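Local coordinates for phage-related protein (Bordetella bronchiseptica RB50, PDB 3BJQ) that is of unproven function but probably serves as a major capsid protein building the shell of a phage head, at residues 164-173 against 301-309; 175-186 against 239-250. All coordinates share one frame; numbering follows the deposited sequence.

Contact 1 of 2, residues 164-173 against 301-309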
# COMPACT_ATOMS: atom_id res chain seq x y z
N THR E 164 -42.18 35.79 -18.15
CA THR E 164 -41.65 37.11 -18.52
C THR E 164 -40.18 37.24 -18.07
O THR E 164 -39.36 37.81 -18.79
CB THR E 164 -42.50 38.24 -17.92
OG1 THR E 164 -43.80 38.20 -18.51
CG2 THR E 164 -41.89 39.62 -18.17
N ALA E 165 -39.87 36.72 -16.89
CA ALA E 165 -38.49 36.73 -16.35
C ALA E 165 -37.57 35.86 -17.20
O ALA E 165 -36.45 36.24 -17.55
CB ALA E 165 -38.49 36.26 -14.90
N LYS E 166 -38.04 34.66 -17.54
CA LYS E 166 -37.27 33.74 -18.34
C LYS E 166 -36.91 34.36 -19.69
O LYS E 166 -35.77 34.29 -20.13
CB LYS E 166 -38.05 32.45 -18.54
CG LYS E 166 -38.13 31.58 -17.29
CD LYS E 166 -39.11 30.45 -17.45
CE LYS E 166 -38.74 29.46 -18.57
NZ LYS E 166 -39.95 28.67 -19.00
N GLU E 167 -37.90 34.97 -20.34
CA GLU E 167 -37.71 35.58 -21.64
C GLU E 167 -36.72 36.74 -21.57
O GLU E 167 -35.87 36.85 -22.44
CB GLU E 167 -39.04 36.08 -22.23
CG GLU E 167 -40.01 34.97 -22.65
N ALA E 168 -36.86 37.60 -20.56
CA ALA E 168 -35.96 38.76 -20.41
C ALA E 168 -34.51 38.32 -20.39
O ALA E 168 -33.68 38.87 -21.10
CB ALA E 168 -36.28 39.54 -19.16
N ILE E 169 -34.21 37.31 -19.57
CA ILE E 169 -32.86 36.79 -19.43
C ILE E 169 -32.39 36.08 -20.69
O ILE E 169 -31.34 36.41 -21.22
CB ILE E 169 -32.76 35.80 -18.24
CG1 ILE E 169 -32.98 36.53 -16.91
CG2 ILE E 169 -31.42 35.09 -18.26
CD1 ILE E 169 -33.25 35.56 -15.73
N ALA E 170 -33.16 35.11 -21.17
CA ALA E 170 -32.75 34.31 -22.33
C ALA E 170 -32.49 35.16 -23.57
O ALA E 170 -31.60 34.84 -24.39
CB ALA E 170 -33.79 33.23 -22.62
N ASP E 171 -33.26 36.23 -23.72
CA ASP E 171 -33.08 37.14 -24.82
C ASP E 171 -31.81 37.95 -24.65
O ASP E 171 -31.16 38.30 -25.66
CB ASP E 171 -34.30 38.07 -24.96
CG ASP E 171 -35.56 37.33 -25.46
OD1 ASP E 171 -35.48 36.12 -25.84
OD2 ASP E 171 -36.64 37.97 -25.47
N SER E 172 -31.44 38.24 -23.40
CA SER E 172 -30.26 39.06 -23.13
C SER E 172 -28.95 38.30 -23.27
O SER E 172 -27.96 38.84 -23.75
CB SER E 172 -30.33 39.66 -21.73
OG SER E 172 -31.29 40.69 -21.69
N ILE E 173 -28.94 37.05 -22.83
CA ILE E 173 -27.70 36.29 -22.76
C ILE E 173 -27.67 35.03 -23.60
O ILE E 173 -26.63 34.40 -23.75
CB ILE E 173 -27.34 35.96 -21.28
CG1 ILE E 173 -28.30 34.95 -20.65
CG2 ILE E 173 -27.32 37.23 -20.44
CD1 ILE E 173 -27.88 34.48 -19.23
N GLY E 301 -22.95 39.65 -13.51
CA GLY E 301 -23.75 39.63 -14.73
C GLY E 301 -25.23 39.92 -14.51
O GLY E 301 -26.05 39.01 -14.46
N MSE E 302 -25.57 41.20 -14.42
CA MSE E 302 -26.95 41.65 -14.18
C MSE E 302 -27.94 41.11 -15.21
O MSE E 302 -29.04 40.71 -14.86
CB MSE E 302 -27.01 43.18 -14.14
CG MSE E 302 -28.43 43.75 -13.94
SE MSE E 302 -29.36 44.00 -15.61
CE MSE E 302 -28.14 45.45 -16.27
N LEU E 303 -27.54 41.07 -16.47
CA LEU E 303 -28.46 40.61 -17.49
C LEU E 303 -28.80 39.13 -17.35
O LEU E 303 -29.71 38.65 -18.02
CB LEU E 303 -27.88 40.84 -18.90
CG LEU E 303 -27.80 42.27 -19.40
CD1 LEU E 303 -27.05 42.25 -20.77
CD2 LEU E 303 -29.19 42.89 -19.53
N ALA E 304 -28.04 38.40 -16.54
CA ALA E 304 -28.35 37.00 -16.27
C ALA E 304 -29.28 36.85 -15.05
O ALA E 304 -29.54 35.73 -14.64
CB ALA E 304 -27.08 36.18 -16.09
N GLY E 305 -29.76 37.97 -14.51
CA GLY E 305 -30.65 37.99 -13.35
C GLY E 305 -31.92 38.78 -13.59
O GLY E 305 -32.01 39.63 -14.49
N TYR E 306 -32.92 38.49 -12.77
CA TYR E 306 -34.21 39.15 -12.86
C TYR E 306 -34.88 39.17 -11.47
O TYR E 306 -35.03 38.13 -10.85
CB TYR E 306 -35.09 38.40 -13.86
CG TYR E 306 -36.38 39.12 -14.23
CD1 TYR E 306 -37.49 39.05 -13.41
CD2 TYR E 306 -36.48 39.84 -15.41
CE1 TYR E 306 -38.66 39.70 -13.73
CE2 TYR E 306 -37.64 40.49 -15.76
CZ TYR E 306 -38.74 40.41 -14.91
OH TYR E 306 -39.91 41.04 -15.23
N LEU E 307 -35.28 40.35 -11.01
CA LEU E 307 -35.90 40.49 -9.71
C LEU E 307 -37.41 40.78 -9.78
O LEU E 307 -37.85 41.72 -10.47
CB LEU E 307 -35.21 41.61 -8.96
CG LEU E 307 -35.70 41.95 -7.55
CD1 LEU E 307 -35.53 40.77 -6.57
CD2 LEU E 307 -34.98 43.20 -7.12
N ILE E 308 -38.19 39.99 -9.04
CA ILE E 308 -39.64 40.18 -8.90
C ILE E 308 -39.88 40.55 -7.44
O ILE E 308 -40.02 39.67 -6.59
CB ILE E 308 -40.42 38.88 -9.23
CG1 ILE E 308 -40.17 38.44 -10.66
CG2 ILE E 308 -41.93 39.07 -9.01
CD1 ILE E 308 -40.77 37.07 -10.98
N GLU E 309 -39.96 41.85 -7.15
CA GLU E 309 -40.15 42.29 -5.77
C GLU E 309 -41.59 42.12 -5.27
O GLU E 309 -42.54 42.32 -6.02
CB GLU E 309 -39.83 43.78 -5.61
CG GLU E 309 -38.45 44.24 -5.93
CD GLU E 309 -38.29 45.72 -5.57
OE1 GLU E 309 -38.09 46.00 -4.36
OE2 GLU E 309 -38.37 46.58 -6.48
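The ring of Y306 lies flat under the backbone of A165, whose CA stands 3.6 Å from the ring centroid and 3° off the ring normal, a CH-pi contact made over the face. This is helix-on-sheet packing: helix 164-173 rides over strand 305-309 of a mixed sheet, the short axes 8.2 Å apart and their directions close to antiparallel. With CG anti to the backbone N (chi1 -170°), the Y306 side chain leaves the strand toward the helix and slides beneath the turn 164-168. A165 CB adds a close touch on Y306 CD1 at 3.3 Å, while A168 CB meets the other flank of the ring obliquely, 3.8 Å from CD2. At the far end of the ring the methyl CG2 of T164 approaches the hydroxyl; T164 OG1 is bonded to K160 O within its own helix.

One turn on, I169 reaches down with CD1, which rests 3.9 Å from Y306 CB and lies equally near A304 O. The C-terminal turn of the helix sits on the 3-10 segment 302-304. Here S172 lies against L303, and its OG is hydrogen-bonded to H141 NE2, so the hydroxyl has a polar partner beside the leucine. I173 has CG1 between the backbone N and the carbonyl carbon (chi1 69°), which brings CD1 to within 3.7 Å of A304 CB.

Contact 2 of 2, residues 175-186 against 239-250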
# COMPACT_ATOMS: atom_id res chain seq x y z
N MSE E 175 -29.14 32.13 -23.14
CA MSE E 175 -29.27 30.92 -22.34
C MSE E 175 -30.47 31.05 -21.45
O MSE E 175 -30.83 32.16 -21.04
CB MSE E 175 -28.03 30.68 -21.46
CG MSE E 175 -26.81 30.35 -22.25
SE MSE E 175 -25.22 30.26 -21.24
CE MSE E 175 -25.18 31.92 -20.62
N GLU E 176 -31.09 29.91 -21.14
CA GLU E 176 -32.23 29.86 -20.23
C GLU E 176 -31.71 30.06 -18.82
O GLU E 176 -30.64 29.53 -18.48
CB GLU E 176 -32.94 28.50 -20.30
CG GLU E 176 -33.59 28.17 -21.66
CD GLU E 176 -34.81 29.07 -22.01
OE1 GLU E 176 -35.66 29.33 -21.13
OE2 GLU E 176 -34.90 29.49 -23.19
N PRO E 177 -32.45 30.82 -17.99
CA PRO E 177 -32.07 30.86 -16.58
C PRO E 177 -32.24 29.46 -16.00
O PRO E 177 -33.12 28.73 -16.44
CB PRO E 177 -33.06 31.85 -15.97
CG PRO E 177 -34.18 31.91 -16.88
CD PRO E 177 -33.64 31.65 -18.26
N ASN E 178 -31.39 29.09 -15.05
CA ASN E 178 -31.43 27.76 -14.46
C ASN E 178 -31.61 27.74 -12.94
O ASN E 178 -31.58 26.66 -12.33
CB ASN E 178 -30.17 26.97 -14.85
CG ASN E 178 -28.90 27.67 -14.46
OD1 ASN E 178 -28.94 28.76 -13.88
ND2 ASN E 178 -27.77 27.06 -14.75
N ARG E 179 -31.79 28.91 -12.35
CA ARG E 179 -32.01 29.04 -10.93
C ARG E 179 -33.22 29.90 -10.68
O ARG E 179 -33.27 31.02 -11.16
CB ARG E 179 -30.87 29.76 -10.24
CG ARG E 179 -29.59 29.07 -10.23
CD ARG E 179 -29.53 27.92 -9.24
NE ARG E 179 -28.19 27.38 -9.35
CZ ARG E 179 -27.80 26.55 -10.31
NH1 ARG E 179 -28.67 26.12 -11.21
NH2 ARG E 179 -26.55 26.13 -10.34
N LEU E 180 -34.18 29.39 -9.91
CA LEU E 180 -35.31 30.22 -9.47
C LEU E 180 -35.29 30.20 -7.95
O LEU E 180 -35.30 29.14 -7.35
CB LEU E 180 -36.64 29.70 -10.04
CG LEU E 180 -37.88 30.63 -9.96
CD1 LEU E 180 -38.81 30.40 -11.13
CD2 LEU E 180 -38.60 30.42 -8.67
N MSE E 181 -35.19 31.39 -7.34
CA MSE E 181 -35.25 31.56 -5.91
C MSE E 181 -36.67 32.02 -5.50
O MSE E 181 -37.10 33.10 -5.87
CB MSE E 181 -34.24 32.64 -5.46
CG MSE E 181 -33.94 32.70 -3.98
SE MSE E 181 -35.32 33.37 -2.80
CE MSE E 181 -35.56 35.11 -3.53
N LEU E 182 -37.38 31.17 -4.77
CA LEU E 182 -38.66 31.54 -4.17
C LEU E 182 -38.42 31.80 -2.69
O LEU E 182 -37.97 30.89 -1.98
CB LEU E 182 -39.65 30.39 -4.26
CG LEU E 182 -40.06 29.86 -5.63
CD1 LEU E 182 -41.00 28.70 -5.47
CD2 LEU E 182 -40.71 30.97 -6.42
N SER E 183 -38.76 32.99 -2.21
CA SER E 183 -38.73 33.21 -0.78
C SER E 183 -39.81 32.36 -0.13
O SER E 183 -40.78 32.00 -0.76
CB SER E 183 -39.00 34.66 -0.44
OG SER E 183 -40.31 35.05 -0.87
N ARG E 184 -39.64 32.07 1.14
CA ARG E 184 -40.58 31.31 1.94
C ARG E 184 -42.02 31.80 1.72
O ARG E 184 -42.93 31.01 1.46
CB ARG E 184 -40.16 31.48 3.40
CG ARG E 184 -40.89 30.66 4.42
CD ARG E 184 -40.21 30.86 5.79
NE ARG E 184 -40.51 32.17 6.36
CZ ARG E 184 -41.35 32.39 7.36
NH1 ARG E 184 -41.99 31.39 7.96
NH2 ARG E 184 -41.55 33.63 7.80
N LYS E 185 -42.19 33.12 1.81
CA LYS E 185 -43.48 33.76 1.59
C LYS E 185 -44.04 33.58 0.18
O LYS E 185 -45.22 33.32 0.01
CB LYS E 185 -43.39 35.25 1.88
CG LYS E 185 -43.37 35.57 3.35
CD LYS E 185 -43.06 37.05 3.57
CE LYS E 185 -43.37 37.49 5.01
NZ LYS E 185 -42.94 36.48 6.02
N ALA E 186 -43.19 33.72 -0.84
CA ALA E 186 -43.64 33.49 -2.21
C ALA E 186 -43.99 32.02 -2.43
O ALA E 186 -44.95 31.72 -3.15
CB ALA E 186 -42.59 33.94 -3.21
N ASP E 239 -37.26 37.66 7.39
CA ASP E 239 -36.82 36.75 6.33
C ASP E 239 -35.68 37.38 5.55
O ASP E 239 -35.84 38.47 5.01
CB ASP E 239 -37.96 36.45 5.35
CG ASP E 239 -39.14 35.72 5.99
OD1 ASP E 239 -38.99 35.20 7.09
OD2 ASP E 239 -40.23 35.67 5.39
N VAL E 240 -34.57 36.66 5.45
CA VAL E 240 -33.38 37.16 4.75
C VAL E 240 -33.72 37.43 3.26
O VAL E 240 -33.25 38.39 2.66
CB VAL E 240 -32.20 36.16 4.91
CG1 VAL E 240 -30.98 36.58 4.08
CG2 VAL E 240 -31.83 35.99 6.40
N TRP E 241 -34.54 36.56 2.66
CA TRP E 241 -34.87 36.68 1.23
C TRP E 241 -36.20 37.41 0.99
O TRP E 241 -36.76 37.38 -0.12
CB TRP E 241 -34.86 35.28 0.59
CG TRP E 241 -33.52 34.72 0.66
CD1 TRP E 241 -33.04 33.91 1.64
CD2 TRP E 241 -32.43 34.94 -0.25
NE1 TRP E 241 -31.72 33.64 1.41
CE2 TRP E 241 -31.32 34.24 0.26
CE3 TRP E 241 -32.29 35.67 -1.44
CZ2 TRP E 241 -30.07 34.21 -0.40
CZ3 TRP E 241 -31.06 35.65 -2.10
CH2 TRP E 241 -29.97 34.93 -1.58
N GLY E 242 -36.67 38.09 2.04
CA GLY E 242 -37.82 38.95 1.98
C GLY E 242 -39.04 38.28 1.40
O GLY E 242 -39.20 37.06 1.54
N PRO E 243 -39.92 39.07 0.77
CA PRO E 243 -41.10 38.52 0.11
C PRO E 243 -40.89 38.33 -1.40
O PRO E 243 -41.85 38.22 -2.15
CB PRO E 243 -42.14 39.61 0.37
CG PRO E 243 -41.35 40.87 0.32
CD PRO E 243 -39.92 40.54 0.67
N ASP E 244 -39.63 38.22 -1.81
CA ASP E 244 -39.29 38.30 -3.22
C ASP E 244 -39.14 36.98 -3.96
O ASP E 244 -39.13 35.91 -3.38
CB ASP E 244 -38.00 39.10 -3.39
CG ASP E 244 -38.10 40.51 -2.85
OD1 ASP E 244 -39.23 41.04 -2.67
OD2 ASP E 244 -37.03 41.11 -2.63
N VAL E 245 -39.08 37.10 -5.29
CA VAL E 245 -38.77 36.00 -6.18
C VAL E 245 -37.66 36.48 -7.08
O VAL E 245 -37.62 37.66 -7.42
CB VAL E 245 -40.00 35.57 -6.98
CG1 VAL E 245 -39.63 34.54 -8.05
CG2 VAL E 245 -41.05 35.05 -6.00
N TRP E 246 -36.72 35.60 -7.42
CA TRP E 246 -35.59 35.98 -8.27
C TRP E 246 -35.32 34.83 -9.24
O TRP E 246 -35.54 33.68 -8.90
CB TRP E 246 -34.38 36.25 -7.39
CG TRP E 246 -33.09 36.48 -8.12
CD1 TRP E 246 -32.54 37.69 -8.46
CD2 TRP E 246 -32.16 35.48 -8.58
NE1 TRP E 246 -31.35 37.50 -9.10
CE2 TRP E 246 -31.08 36.16 -9.19
CE3 TRP E 246 -32.13 34.07 -8.53
CZ2 TRP E 246 -30.00 35.48 -9.76
CZ3 TRP E 246 -31.06 33.40 -9.10
CH2 TRP E 246 -29.99 34.11 -9.70
N LEU E 247 -34.87 35.16 -10.45
CA LEU E 247 -34.47 34.17 -11.45
C LEU E 247 -33.12 34.52 -12.00
O LEU E 247 -32.84 35.68 -12.21
CB LEU E 247 -35.39 34.20 -12.65
CG LEU E 247 -36.65 33.34 -12.71
CD1 LEU E 247 -37.83 34.04 -12.01
CD2 LEU E 247 -36.92 33.14 -14.19
N GLY E 248 -32.31 33.53 -12.35
CA GLY E 248 -31.02 33.83 -12.94
C GLY E 248 -30.40 32.67 -13.64
O GLY E 248 -30.81 31.52 -13.47
N TYR E 249 -29.44 33.00 -14.50
CA TYR E 249 -28.52 32.02 -15.05
C TYR E 249 -27.30 32.06 -14.14
O TYR E 249 -26.62 33.08 -14.05
CB TYR E 249 -28.11 32.30 -16.50
CG TYR E 249 -26.99 31.37 -16.90
CD1 TYR E 249 -27.25 30.06 -17.21
CD2 TYR E 249 -25.67 31.80 -16.90
CE1 TYR E 249 -26.22 29.18 -17.53
CE2 TYR E 249 -24.63 30.93 -17.21
CZ TYR E 249 -24.91 29.62 -17.54
OH TYR E 249 -23.89 28.74 -17.87
N VAL E 250 -27.06 30.94 -13.45
CA VAL E 250 -25.90 30.74 -12.56
C VAL E 250 -25.17 29.55 -13.14
O VAL E 250 -25.76 28.47 -13.35
CB VAL E 250 -26.35 30.44 -11.12
CG1 VAL E 250 -25.14 30.35 -10.15
CG2 VAL E 250 -27.31 31.52 -10.64
O HOH W 1 -40.34 34.97 2.84
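D244 O is gripped twice by S183, by its N at 3.2 Å and, more obliquely, by its OG at 2.9 Å. The same OG accepts from A186 N, an N-cap on the helix that begins at R184. Strands 179-183 and 245-248 run antiparallel, with R179-G248 and M181-W246 as hydrogen-bonded pairs. At the other end G248 O accepts from both N178 N and R179 N, a classic beta bulge. Chi1 of 57° turns the N178 amide to V250: OD1 takes V250 N in the carbonyl plane on a lone pair, 174° at the hydrogen, and ND2 gives to V250 O at 2.8 Å. The selenomethionine M175 lays CE over one face of the Y249 ring, its selenium close by, a Met-aromatic contact; the selenium of M181, also selenomethionine, meets W241 obliquely.

D239 binds two cations differently. R184 NH2 uses the syn lone pair of OD1 at 3.1 Å, the guanidinium and carboxylate planes 89° apart, whereas K185 NZ reaches OD2 from above the carboxylate plane at 2.9 Å. A water joins OD2 to K185 N and G242 O. Two cations and a water donor would probably keep D239 ionised, coupling the 239-242 turn to the helix start by charge.

In the fold
The two contacts, centres 11 Å apart, share one mixed sheet in which strand 245-248 lies between 305-309 and 179-183. Contact 2 forms one side of this central strand; the other side is joined to contact 1 by probable hydrogen bonds from Y306 N to L247 O (2.9 Å) and between A304 O and Y249 N (2.7 Å). Helix 158-173, which supplies one half of contact 1, also packs on contact 2: A165 and I169 touch L247, I169 also touches P177, and I173 touches Y249. A bound tetraethylene glycol, probably from the crystallisation liquor, lies about 3 Å from the Y249 side chain. Both contacts also touch the second subunit, where the polar links found, such as A170 O to R228 of that subunit, are weak.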